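Local coordinates for protein restriction endonuclease PacI (Pseudomonas alcaligenes, PDB 3M7K) that cuts double-stranded DNA at a rare eight-base-pair site, as an HNH restriction endonuclease with a beta-beta-alpha-metal active site, at residues R9-A12 and A13-Y17; M28-Q31 and N32-Y35; A71-S75 and L76-N80; F46-A49 and T50-W54. All blocks are in the same frame, centred on the assembly; numbering follows the deposited sequence. Where two conformers were deposited one is given.

Contact 1: residues R9-A12 and A13-Y17; sequences RNLA and ADEFY. With nucleotides of chain C.
Glu15 folds back over Leu11 and Ala12, and its side chain can be followed atom by atom. Glu15 CB rests 3.5 Å from Ala12 O and also meets Leu11 CB. Glu15 CG lies against the Leu11 methyls, 3.9 Å from Leu11 CD1. A bend at chi2 (61°) then turns the carboxylate off the leucine toward Arg9. There Glu15 OE1 accepts from a water at 2.7 Å, and the same water accepts from Arg9 NH2 at 2.8 Å, so the opposite charges meet through a bridge. The guanidinium is laid flat over Leu11, whose CD2 sits over the centre of one face. Outside the segments, OE1 has a salt bridge to Arg61 and OE2 takes the backbone N of Ser58, so the carboxylate ties this turn to the 58-61 stretch. The turn itself is closed by Glu15 N donating to Ala12 O at 2.9 Å. Phe16 crosses Leu11 at about a right angle: Phe16 CE1 approaches Leu11 CB at 3.8 Å, while Leu11 O lies at the ring edge, in its plane. Beyond it Tyr17 covers the sugar of DA3 of chain C with one face and gives its OH to OP2 of that nucleotide at 2.7 Å. This is a short 3-10 turn leaving the two-stranded hairpin of the zinc site of Cys4, Cys7, Cys24 and Cys27, with a phosphate contact at its exit.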
# COMPACT_ATOMS: atom_id res chain seq x y z
N ARG A 9 -13.92 24.69 20.83
CA ARG A 9 -13.60 25.64 19.77
C ARG A 9 -14.81 25.99 18.92
O ARG A 9 -15.68 25.15 18.70
CB ARG A 9 -12.47 25.13 18.88
CG ARG A 9 -11.11 25.05 19.55
CD ARG A 9 -10.06 24.52 18.61
NE ARG A 9 -10.45 23.22 18.03
CZ ARG A 9 -9.93 22.72 16.92
NH1 ARG A 9 -9.01 23.40 16.25
NH2 ARG A 9 -10.35 21.54 16.46
N ASN A 10 -14.86 27.25 18.50
CA ASN A 10 -15.84 27.69 17.51
C ASN A 10 -15.28 27.39 16.12
O ASN A 10 -14.19 27.86 15.77
CB ASN A 10 -16.16 29.16 17.72
CG ASN A 10 -16.75 29.42 19.10
OD1 ASN A 10 -17.74 28.81 19.47
ND2 ASN A 10 -16.12 30.31 19.86
N LEU A 11 -16.01 26.57 15.35
CA LEU A 11 -15.51 25.99 14.08
C LEU A 11 -16.54 25.90 12.96
O LEU A 11 -17.72 25.68 13.21
CB LEU A 11 -15.01 24.56 14.31
CG LEU A 11 -14.03 24.24 15.43
CD1 LEU A 11 -14.02 22.75 15.65
CD2 LEU A 11 -12.65 24.76 15.11
N ALA A 12 -16.07 25.99 11.71
CA ALA A 12 -16.93 25.80 10.54
C ALA A 12 -17.39 24.36 10.33
O ALA A 12 -16.78 23.41 10.84
CB ALA A 12 -16.23 26.28 9.30
N ALA A 13 -18.46 24.21 9.55
CA ALA A 13 -19.00 22.90 9.19
C ALA A 13 -17.94 21.92 8.66
O ALA A 13 -18.04 20.73 8.94
CB ALA A 13 -20.11 23.04 8.18
N ASP A 14 -16.95 22.42 7.91
CA ASP A 14 -15.92 21.54 7.31
C ASP A 14 -14.92 20.96 8.33
O ASP A 14 -14.07 20.13 8.00
CB ASP A 14 -15.21 22.21 6.11
CG ASP A 14 -14.37 23.42 6.51
OD1 ASP A 14 -14.56 23.97 7.61
OD2 ASP A 14 -13.51 23.85 5.71
N GLU A 15 -15.03 21.40 9.59
CA GLU A 15 -14.21 20.82 10.66
C GLU A 15 -14.96 19.69 11.38
O GLU A 15 -14.43 19.06 12.30
CB GLU A 15 -13.76 21.92 11.63
CG GLU A 15 -12.42 21.66 12.29
CD GLU A 15 -11.27 21.56 11.30
OE1 GLU A 15 -10.32 20.81 11.59
OE2 GLU A 15 -11.31 22.23 10.25
N PHE A 16 -16.20 19.42 10.94
CA PHE A 16 -17.01 18.33 11.48
C PHE A 16 -17.27 17.20 10.48
O PHE A 16 -17.15 17.40 9.27
CB PHE A 16 -18.34 18.90 12.02
CG PHE A 16 -18.17 19.82 13.21
CD1 PHE A 16 -18.09 21.21 13.04
CD2 PHE A 16 -18.05 19.30 14.49
CE1 PHE A 16 -17.91 22.06 14.13
CE2 PHE A 16 -17.87 20.14 15.59
CZ PHE A 16 -17.81 21.52 15.42
N TYR A 17 -17.65 16.03 10.98
CA TYR A 17 -17.99 14.87 10.13
C TYR A 17 -19.41 14.92 9.57
O TYR A 17 -20.28 15.55 10.15
CB TYR A 17 -17.83 13.58 10.92
CG TYR A 17 -16.40 13.25 11.29
CD1 TYR A 17 -15.97 13.36 12.61
CD2 TYR A 17 -15.48 12.82 10.32
CE1 TYR A 17 -14.66 13.04 12.97
CE2 TYR A 17 -14.16 12.50 10.67
CZ TYR A 17 -13.77 12.62 12.00
OH TYR A 17 -12.49 12.31 12.37
P DA C 3 -12.02 9.60 9.79
OP1 DA C 3 -12.11 10.31 8.49
OP2 DA C 3 -11.40 10.29 10.96
O5' DA C 3 -13.45 9.13 10.26
C5' DA C 3 -14.50 8.88 9.34
C4' DA C 3 -15.70 8.27 10.06
O4' DA C 3 -15.24 7.21 10.94
C3' DA C 3 -16.49 9.19 10.99
O3' DA C 3 -17.81 8.68 11.13
C2' DA C 3 -15.76 9.04 12.32
C1' DA C 3 -15.43 7.55 12.30
N9 DA C 3 -14.22 7.17 13.04
C8 DA C 3 -13.08 7.91 13.21
N7 DA C 3 -12.16 7.28 13.92
C5 DA C 3 -12.76 6.06 14.23
C6 DA C 3 -12.32 4.92 14.96
N6 DA C 3 -11.13 4.82 15.55
N1 DA C 3 -13.16 3.87 15.05
C2 DA C 3 -14.37 3.93 14.48
N3 DA C 3 -14.88 4.94 13.77
C4 DA C 3 -14.02 5.98 13.69
P DG C 4 -19.11 9.62 10.97
OP1 DG C 4 -19.19 10.12 9.59
OP2 DG C 4 -19.05 10.61 12.06
O5' DG C 4 -20.33 8.64 11.30
C5' DG C 4 -20.23 7.27 10.95
C4' DG C 4 -20.08 6.39 12.18
O4' DG C 4 -18.95 6.76 12.98
C3' DG C 4 -21.23 6.41 13.17
O3' DG C 4 -22.06 5.31 12.88
C2' DG C 4 -20.57 6.31 14.55
C1' DG C 4 -19.14 6.02 14.17
N9 DG C 4 -18.06 6.39 15.08
C8 DG C 4 -17.50 7.63 15.29
N7 DG C 4 -16.52 7.61 16.15
C5 DG C 4 -16.43 6.28 16.52
C6 DG C 4 -15.55 5.64 17.42
O6 DG C 4 -14.65 6.14 18.08
N1 DG C 4 -15.79 4.26 17.50
C2 DG C 4 -16.76 3.59 16.80
N2 DG C 4 -16.85 2.26 16.99
N3 DG C 4 -17.59 4.18 15.95
C4 DG C 4 -17.36 5.51 15.87
O HOH W 1 -9.28 20.53 14.10

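Contact 2: residues M28-Q31 and N32-Y35; sequences MTWQ and NLSY. With PT (platinum (II) ion), chain G; nucleotides of chain C; nucleotides of chain B.
From Met28 to Tyr35 the backbone is an unbroken alpha-helix, with Asn32, Leu33, Ser34 and Tyr35 each donating its N-H to the carbonyl four residues back. Asn32 projects from it into the DNA and reads the major-groove (Hoogsteen) edge of the adenine of DA3 of chain C with both ends of its amide: Asn32 ND2 donates to N7 at 3.1 Å (163°) and OD1 accepts from N6 at 2.9 Å. The pairing fixes which way round the amide lies. A second adenine, DA2 of chain C, packs against the same group, its C8 3.3 Å from Asn32 CG. ND2 also donates to a water, which in turn gives its protons to Thr29 OG1 and to OP2 of DA3 of chain C; Thr29 OG1 is bonded in addition to Lys25 O. An asparagine bonded to N6 and N7 is consistent with helix 25-40 acting as a recognition helix on the major-groove side of the DNA. One turn earlier Met28 bends at chi2 (86°) and chi3, bringing SD within 3.5 Å of C8 of DA3 of chain C and 2.1 Å from the platinum ion, which Met23 also binds. On the side away from the bases, Ser34 OG is held over one face of the Trp30 indole, 3.4 Å from CE2. Ser34 OG donates to Trp30 O at 3.2 Å, from the opposite face of that carbonyl to Ser34 N. Leu33 CD2 meets the same indole at CZ3. At the far end Tyr35 reaches DC5 of chain B, where OH donates to OP2 over a modelled distance too short to be trusted.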
# COMPACT_ATOMS: atom_id res chain seq x y z
N MET A 28 -11.29 14.06 17.20
CA MET A 28 -11.32 12.65 16.83
C MET A 28 -9.93 12.19 16.38
O MET A 28 -9.48 11.11 16.75
CB MET A 28 -12.39 12.39 15.76
CG MET A 28 -12.47 10.98 15.18
SD MET A 28 -13.48 9.80 16.11
CE MET A 28 -12.38 9.36 17.47
N THR A 29 -9.23 13.02 15.59
CA THR A 29 -7.88 12.64 15.16
C THR A 29 -6.92 12.58 16.36
O THR A 29 -6.11 11.66 16.44
CB THR A 29 -7.36 13.52 14.02
OG1 THR A 29 -8.26 13.40 12.91
CG2 THR A 29 -6.00 13.03 13.56
N TRP A 30 -7.03 13.52 17.29
CA TRP A 30 -6.21 13.46 18.50
C TRP A 30 -6.47 12.20 19.33
O TRP A 30 -5.51 11.56 19.81
CB TRP A 30 -6.38 14.71 19.38
CG TRP A 30 -5.75 14.55 20.76
CD1 TRP A 30 -6.40 14.42 21.95
CD2 TRP A 30 -4.34 14.48 21.05
NE1 TRP A 30 -5.49 14.29 22.98
CE2 TRP A 30 -4.22 14.32 22.46
CE3 TRP A 30 -3.18 14.52 20.27
CZ2 TRP A 30 -2.98 14.22 23.10
CZ3 TRP A 30 -1.94 14.44 20.91
CH2 TRP A 30 -1.85 14.30 22.31
N GLN A 31 -7.74 11.85 19.50
CA GLN A 31 -8.14 10.63 20.23
C GLN A 31 -7.51 9.39 19.57
O GLN A 31 -6.94 8.53 20.25
CB GLN A 31 -9.68 10.51 20.26
CG GLN A 31 -10.24 9.29 21.02
CD GLN A 31 -11.79 9.21 21.00
OE1 GLN A 31 -12.37 8.11 20.91
NE2 GLN A 31 -12.46 10.36 21.08
N ASN A 32 -7.58 9.34 18.23
CA ASN A 32 -7.03 8.22 17.49
C ASN A 32 -5.52 8.16 17.65
O ASN A 32 -4.96 7.09 17.85
CB ASN A 32 -7.40 8.32 16.00
CG ASN A 32 -8.85 7.90 15.73
OD1 ASN A 32 -9.37 6.98 16.37
ND2 ASN A 32 -9.49 8.56 14.77
N LEU A 33 -4.87 9.32 17.53
CA LEU A 33 -3.42 9.41 17.64
C LEU A 33 -2.97 8.85 19.00
O LEU A 33 -2.06 8.03 19.05
CB LEU A 33 -2.96 10.86 17.44
CG LEU A 33 -1.47 11.15 17.30
CD1 LEU A 33 -1.25 12.45 16.55
CD2 LEU A 33 -0.83 11.22 18.68
N SER A 34 -3.64 9.28 20.07
CA SER A 34 -3.34 8.82 21.44
C SER A 34 -3.51 7.32 21.64
O SER A 34 -2.59 6.64 22.10
CB SER A 34 -4.20 9.57 22.46
OG SER A 34 -3.89 10.95 22.46
N TYR A 35 -4.71 6.82 21.31
CA TYR A 35 -5.02 5.40 21.35
C TYR A 35 -4.05 4.60 20.47
O TYR A 35 -3.53 3.58 20.91
CB TYR A 35 -6.47 5.17 20.89
CG TYR A 35 -6.94 3.72 20.91
CD1 TYR A 35 -7.40 3.13 22.10
CD2 TYR A 35 -6.98 2.96 19.75
CE1 TYR A 35 -7.84 1.81 22.12
CE2 TYR A 35 -7.42 1.63 19.76
CZ TYR A 35 -7.85 1.07 20.95
OH TYR A 35 -8.29 -0.23 20.95
PT PT G . -15.35 10.27 16.96
P DA C 3 -12.02 9.60 9.79
OP1 DA C 3 -12.11 10.31 8.49
OP2 DA C 3 -11.40 10.29 10.96
O5' DA C 3 -13.45 9.13 10.26
C5' DA C 3 -14.50 8.88 9.34
C4' DA C 3 -15.70 8.27 10.06
O4' DA C 3 -15.24 7.21 10.94
C3' DA C 3 -16.49 9.19 10.99
O3' DA C 3 -17.81 8.68 11.13
C2' DA C 3 -15.76 9.04 12.32
C1' DA C 3 -15.43 7.55 12.30
N9 DA C 3 -14.22 7.17 13.04
C8 DA C 3 -13.08 7.91 13.21
N7 DA C 3 -12.16 7.28 13.92
C5 DA C 3 -12.76 6.06 14.23
C6 DA C 3 -12.32 4.92 14.96
N6 DA C 3 -11.13 4.82 15.55
N1 DA C 3 -13.16 3.87 15.05
C2 DA C 3 -14.37 3.93 14.48
N3 DA C 3 -14.88 4.94 13.77
C4 DA C 3 -14.02 5.98 13.69
P DC B 5 -9.73 -1.88 23.94
OP1 DC B 5 -9.21 -2.92 24.85
OP2 DC B 5 -8.77 -1.09 23.14
O5' DC B 5 -10.80 -2.57 22.97
C5' DC B 5 -10.93 -2.07 21.68
C4' DC B 5 -12.30 -2.37 21.10
O4' DC B 5 -13.08 -1.14 21.10
C3' DC B 5 -12.17 -2.81 19.65
O3' DC B 5 -13.23 -3.68 19.27
C2' DC B 5 -12.24 -1.50 18.89
C1' DC B 5 -13.19 -0.67 19.76
N1 DC B 5 -12.90 0.79 19.63
C2 DC B 5 -13.85 1.62 19.02
O2 DC B 5 -14.92 1.15 18.61
N3 DC B 5 -13.59 2.95 18.88
C4 DC B 5 -12.43 3.45 19.32
N4 DC B 5 -12.23 4.77 19.16
C5 DC B 5 -11.43 2.63 19.95
C6 DC B 5 -11.71 1.31 20.08
P DA C 2 -5.64 8.02 9.54
OP1 DA C 2 -5.60 8.55 8.16
OP2 DA C 2 -5.33 8.93 10.67
O5' DA C 2 -7.03 7.31 9.86
C5' DA C 2 -7.88 6.89 8.77
C4' DA C 2 -9.33 6.80 9.23
O4' DA C 2 -9.48 5.74 10.20
C3' DA C 2 -9.91 8.03 9.92
O3' DA C 2 -11.31 8.18 9.56
C2' DA C 2 -9.72 7.76 11.42
C1' DA C 2 -9.85 6.23 11.48
N9 DA C 2 -8.96 5.55 12.42
C8 DA C 2 -7.89 6.03 13.13
N7 DA C 2 -7.29 5.13 13.89
C5 DA C 2 -8.01 3.98 13.65
C6 DA C 2 -7.88 2.66 14.14
N6 DA C 2 -6.92 2.30 14.99
N1 DA C 2 -8.78 1.72 13.70
C2 DA C 2 -9.74 2.10 12.84
N3 DA C 2 -9.96 3.33 12.31
C4 DA C 2 -9.04 4.21 12.76
O HOH W 2 -9.30 10.80 12.78

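Contact 3: residues A71-S75 and L76-N80; sequences AGFTS and LHRTN. With nucleotides of chain C.
Phe73 and Leu76 meet at about a right angle, Phe73 CD1 3.8 Å from Leu76 CD1. Arg78 comes to the same ring from further along the chain, setting its CG 3.7 Å from Phe73 CZ, so the aliphatic part of the arginine does the touching. The backbone bonds behind these contacts run from Leu76 N to Phe73 O at 3.0 Å and from His77 N to Thr74 O at 3.1 Å. The second closes a type I turn from Thr74 to His77, and His77 is the first residue to leave helical angles, with a positive phi (53°). Its imidazole folds back so that Thr74 O lies over the centre of one face. Ser75 OG, in the position between its N and carbonyl carbon (chi1 80°), donates to Gly72 O at 2.6 Å. A water lies between Phe73 O and Arg78 N, which donates to it at 2.9 Å. Past the turn the loop brings Asn80 to the DNA: Asn80 ND2 donates to O4' of DA3 of chain C at 3.0 Å and weakly to O3' of DA2 of chain C. Its OD1 is held by Tyr84 N. Further out, Phe73 packs on Cys109 of the second zinc site and on Phe110 and Ile111, while Leu76 reaches Trp136 of helix 122-139.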
# COMPACT_ATOMS: atom_id res chain seq x y z
N ALA A 71 -10.66 17.87 1.25
CA ALA A 71 -11.91 17.73 0.47
C ALA A 71 -11.74 16.79 -0.72
O ALA A 71 -12.63 15.99 -1.02
CB ALA A 71 -12.44 19.11 0.00
N GLY A 72 -10.59 16.88 -1.39
CA GLY A 72 -10.25 15.97 -2.49
C GLY A 72 -10.22 14.53 -2.02
O GLY A 72 -10.84 13.64 -2.63
N PHE A 73 -9.54 14.28 -0.92
CA PHE A 73 -9.50 12.93 -0.37
C PHE A 73 -10.88 12.42 0.05
O PHE A 73 -11.20 11.27 -0.17
CB PHE A 73 -8.53 12.83 0.80
CG PHE A 73 -8.24 11.42 1.20
CD1 PHE A 73 -7.42 10.62 0.40
CD2 PHE A 73 -8.79 10.88 2.36
CE1 PHE A 73 -7.14 9.29 0.75
CE2 PHE A 73 -8.49 9.53 2.73
CZ PHE A 73 -7.68 8.75 1.91
N THR A 74 -11.67 13.28 0.68
CA THR A 74 -13.04 12.94 1.05
C THR A 74 -13.84 12.47 -0.16
O THR A 74 -14.61 11.52 -0.05
CB THR A 74 -13.73 14.14 1.76
OG1 THR A 74 -12.95 14.52 2.89
CG2 THR A 74 -15.17 13.81 2.21
N SER A 75 -13.60 13.10 -1.31
CA SER A 75 -14.33 12.80 -2.56
C SER A 75 -13.92 11.45 -3.15
O SER A 75 -14.58 10.97 -4.07
CB SER A 75 -14.10 13.89 -3.62
OG SER A 75 -12.83 13.71 -4.26
N LEU A 76 -12.82 10.87 -2.65
CA LEU A 76 -12.45 9.53 -3.07
C LEU A 76 -13.33 8.45 -2.43
O LEU A 76 -13.34 7.31 -2.88
CB LEU A 76 -10.96 9.24 -2.76
CG LEU A 76 -9.96 10.00 -3.63
CD1 LEU A 76 -8.54 9.76 -3.15
CD2 LEU A 76 -10.11 9.56 -5.08
N HIS A 77 -14.02 8.81 -1.35
CA HIS A 77 -14.87 7.86 -0.61
C HIS A 77 -14.16 6.60 -0.19
O HIS A 77 -14.65 5.50 -0.38
CB HIS A 77 -16.13 7.56 -1.41
CG HIS A 77 -16.93 8.78 -1.66
ND1 HIS A 77 -17.68 9.37 -0.68
CD2 HIS A 77 -16.99 9.60 -2.74
CE1 HIS A 77 -18.22 10.48 -1.16
NE2 HIS A 77 -17.82 10.64 -2.41
N ARG A 78 -12.99 6.78 0.41
CA ARG A 78 -12.23 5.68 0.98
C ARG A 78 -12.87 5.30 2.30
O ARG A 78 -13.46 6.15 2.95
CB ARG A 78 -10.80 6.15 1.25
CG ARG A 78 -10.07 6.68 0.01
CD ARG A 78 -10.10 5.63 -1.11
NE ARG A 78 -9.45 4.42 -0.66
CZ ARG A 78 -9.48 3.25 -1.29
NH1 ARG A 78 -8.84 2.20 -0.76
NH2 ARG A 78 -10.15 3.11 -2.42
N THR A 79 -12.77 4.03 2.69
CA THR A 79 -13.33 3.60 3.96
C THR A 79 -12.26 3.24 4.97
O THR A 79 -11.19 2.74 4.60
CB THR A 79 -14.35 2.42 3.83
OG1 THR A 79 -13.72 1.34 3.14
CG2 THR A 79 -15.59 2.85 3.06
N ASN A 80 -12.53 3.53 6.24
CA ASN A 80 -11.61 3.13 7.31
C ASN A 80 -11.85 1.67 7.76
O ASN A 80 -12.76 1.02 7.26
CB ASN A 80 -11.62 4.15 8.47
CG ASN A 80 -12.93 4.23 9.22
OD1 ASN A 80 -13.70 3.27 9.32
ND2 ASN A 80 -13.17 5.41 9.80
P DA C 2 -5.64 8.02 9.54
OP1 DA C 2 -5.60 8.55 8.16
OP2 DA C 2 -5.33 8.93 10.67
O5' DA C 2 -7.03 7.31 9.86
C5' DA C 2 -7.88 6.89 8.77
C4' DA C 2 -9.33 6.80 9.23
O4' DA C 2 -9.48 5.74 10.20
C3' DA C 2 -9.91 8.03 9.92
O3' DA C 2 -11.31 8.18 9.56
C2' DA C 2 -9.72 7.76 11.42
C1' DA C 2 -9.85 6.23 11.48
N9 DA C 2 -8.96 5.55 12.42
C8 DA C 2 -7.89 6.03 13.13
N7 DA C 2 -7.29 5.13 13.89
C5 DA C 2 -8.01 3.98 13.65
C6 DA C 2 -7.88 2.66 14.14
N6 DA C 2 -6.92 2.30 14.99
N1 DA C 2 -8.78 1.72 13.70
C2 DA C 2 -9.74 2.10 12.84
N3 DA C 2 -9.96 3.33 12.31
C4 DA C 2 -9.04 4.21 12.76
P DA C 3 -12.02 9.60 9.79
OP1 DA C 3 -12.11 10.31 8.49
OP2 DA C 3 -11.40 10.29 10.96
O5' DA C 3 -13.45 9.13 10.26
C5' DA C 3 -14.50 8.88 9.34
C4' DA C 3 -15.70 8.27 10.06
O4' DA C 3 -15.24 7.21 10.94
C3' DA C 3 -16.49 9.19 10.99
O3' DA C 3 -17.81 8.68 11.13
C2' DA C 3 -15.76 9.04 12.32
C1' DA C 3 -15.43 7.55 12.30
N9 DA C 3 -14.22 7.17 13.04
C8 DA C 3 -13.08 7.91 13.21
N7 DA C 3 -12.16 7.28 13.92
C5 DA C 3 -12.76 6.06 14.23
C6 DA C 3 -12.32 4.92 14.96
N6 DA C 3 -11.13 4.82 15.55
N1 DA C 3 -13.16 3.87 15.05
C2 DA C 3 -14.37 3.93 14.48
N3 DA C 3 -14.88 4.94 13.77
C4 DA C 3 -14.02 5.98 13.69
O HOH W 3 -12.41 9.36 1.51

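Contact 4: residues F46-A49 and T50-W54; sequences FTKA and TFLAW
Thr47 O takes the N-H of Phe51 at 2.8 Å, the shortest polar bond here, and starts the helix. Thr47 is its N-cap: its hydroxyl oxygen OG1 turns back over the first turn to accept from Thr50 N, a longer bond of 3.3 Å at a straight 165°. The next turn follows with Leu52 N to Lys48 O and Ala53 N to Ala49 O. Just before the cap, Phe46 lays its ring along the first turn and meets two aromatics in different ways. Phe51 points its edge at a face of Phe46, a T-shaped pair with planes at 87° and ring centroids 5.7 Å apart; CD1 of Phe51 stands over the ring centre. Toward Trp54 the roles are exchanged, for Phe46 offers its own edge to the indole face, Phe46 CE2 3.8 Å from Trp54 CG, with the planes at 61°. Phe46 is thus both target and probe in a three-ring cluster, and Phe46 CD2 also rests 3.7 Å from Phe51 CA. On another side of the helix, Leu52 CG packs beside Lys48 CG. The aromatic cluster faces the rest of the fold: Phe51 reaches Thr29 of helix 25-40 and Val91 of strand 90-93, Trp54 lies on Val91 and on Ala105 and Leu107 of strand 105-108, and Phe46 touches Trp30 and Ala105.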
# COMPACT_ATOMS: atom_id res chain seq x y z
N PHE A 46 3.33 15.18 21.36
CA PHE A 46 2.25 16.17 21.22
C PHE A 46 1.44 16.26 22.51
O PHE A 46 1.21 15.24 23.16
CB PHE A 46 1.25 15.77 20.13
CG PHE A 46 1.68 16.09 18.73
CD1 PHE A 46 2.05 15.07 17.86
CD2 PHE A 46 1.65 17.41 18.26
CE1 PHE A 46 2.43 15.34 16.56
CE2 PHE A 46 2.03 17.70 16.96
CZ PHE A 46 2.42 16.67 16.10
N THR A 47 1.00 17.46 22.88
CA THR A 47 -0.16 17.62 23.77
C THR A 47 -1.35 17.93 22.88
O THR A 47 -1.16 18.29 21.71
CB THR A 47 0.00 18.79 24.76
OG1 THR A 47 0.20 20.02 24.03
CG2 THR A 47 1.14 18.53 25.73
N LYS A 48 -2.56 17.80 23.42
CA LYS A 48 -3.77 18.07 22.64
C LYS A 48 -3.72 19.48 22.04
O LYS A 48 -3.98 19.64 20.86
CB LYS A 48 -5.05 17.87 23.45
CG LYS A 48 -6.33 18.09 22.62
CD LYS A 48 -7.59 17.53 23.30
CE LYS A 48 -8.74 17.46 22.31
NZ LYS A 48 -10.07 17.27 22.98
N ALA A 49 -3.36 20.47 22.86
CA ALA A 49 -3.25 21.88 22.42
C ALA A 49 -2.26 22.12 21.26
O ALA A 49 -2.57 22.84 20.27
CB ALA A 49 -2.93 22.81 23.63
N THR A 50 -1.07 21.53 21.39
CA THR A 50 -0.08 21.64 20.32
C THR A 50 -0.55 20.86 19.08
O THR A 50 -0.39 21.35 17.95
CB THR A 50 1.37 21.25 20.73
OG1 THR A 50 2.22 21.34 19.58
CG2 THR A 50 1.46 19.85 21.26
N PHE A 51 -1.17 19.70 19.28
CA PHE A 51 -1.69 18.94 18.13
C PHE A 51 -2.75 19.73 17.38
O PHE A 51 -2.72 19.75 16.16
CB PHE A 51 -2.26 17.57 18.51
CG PHE A 51 -2.90 16.86 17.33
CD1 PHE A 51 -2.11 16.32 16.31
CD2 PHE A 51 -4.28 16.81 17.21
CE1 PHE A 51 -2.72 15.70 15.20
CE2 PHE A 51 -4.89 16.20 16.12
CZ PHE A 51 -4.10 15.65 15.11
N LEU A 52 -3.67 20.36 18.10
CA LEU A 52 -4.76 21.10 17.46
C LEU A 52 -4.23 22.29 16.66
O LEU A 52 -4.73 22.56 15.57
CB LEU A 52 -5.85 21.54 18.45
CG LEU A 52 -6.74 20.48 19.11
CD1 LEU A 52 -7.76 21.17 20.01
CD2 LEU A 52 -7.46 19.59 18.12
N ALA A 53 -3.20 22.96 17.18
CA ALA A 53 -2.56 24.04 16.43
C ALA A 53 -1.82 23.51 15.21
O ALA A 53 -1.83 24.13 14.15
CB ALA A 53 -1.61 24.86 17.33
N TRP A 54 -1.17 22.36 15.39
CA TRP A 54 -0.44 21.70 14.31
C TRP A 54 -1.43 21.25 13.22
O TRP A 54 -1.15 21.42 12.02
CB TRP A 54 0.38 20.54 14.87
CG TRP A 54 1.18 19.77 13.86
CD1 TRP A 54 2.47 20.03 13.45
CD2 TRP A 54 0.75 18.62 13.14
NE1 TRP A 54 2.86 19.11 12.51
CE2 TRP A 54 1.82 18.23 12.30
CE3 TRP A 54 -0.44 17.88 13.12
CZ2 TRP A 54 1.74 17.12 11.44
CZ3 TRP A 54 -0.52 16.77 12.26
CH2 TRP A 54 0.56 16.40 11.44

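Overall arrangement
Contact 2 is the buried one, packed between DNA and protein; the other three are partly buried. Contacts 2 and 4, their centres about 11 Å apart, lie on successive helices, 25-40 and 48-55, that pack directly: Thr29 and Trp30 meet Phe46, Lys48 and Phe51. Contact 1 touches both, through Tyr17 on Met28 and Arg9 on Leu52. Contact 3, beside the other zinc site, touches none; its nearest atoms are about 7 Å from contacts 1 and 2. Chemistry follows place: contact 2 reads base edges and also reaches phosphates, contact 1 meets the DNA backbone through Tyr17, contact 3 sugar atoms through Asn80 and an adenine base through Arg78, while contact 4, its nearest atom about 7 Å from DNA, relies on aromatic packing and a helix cap.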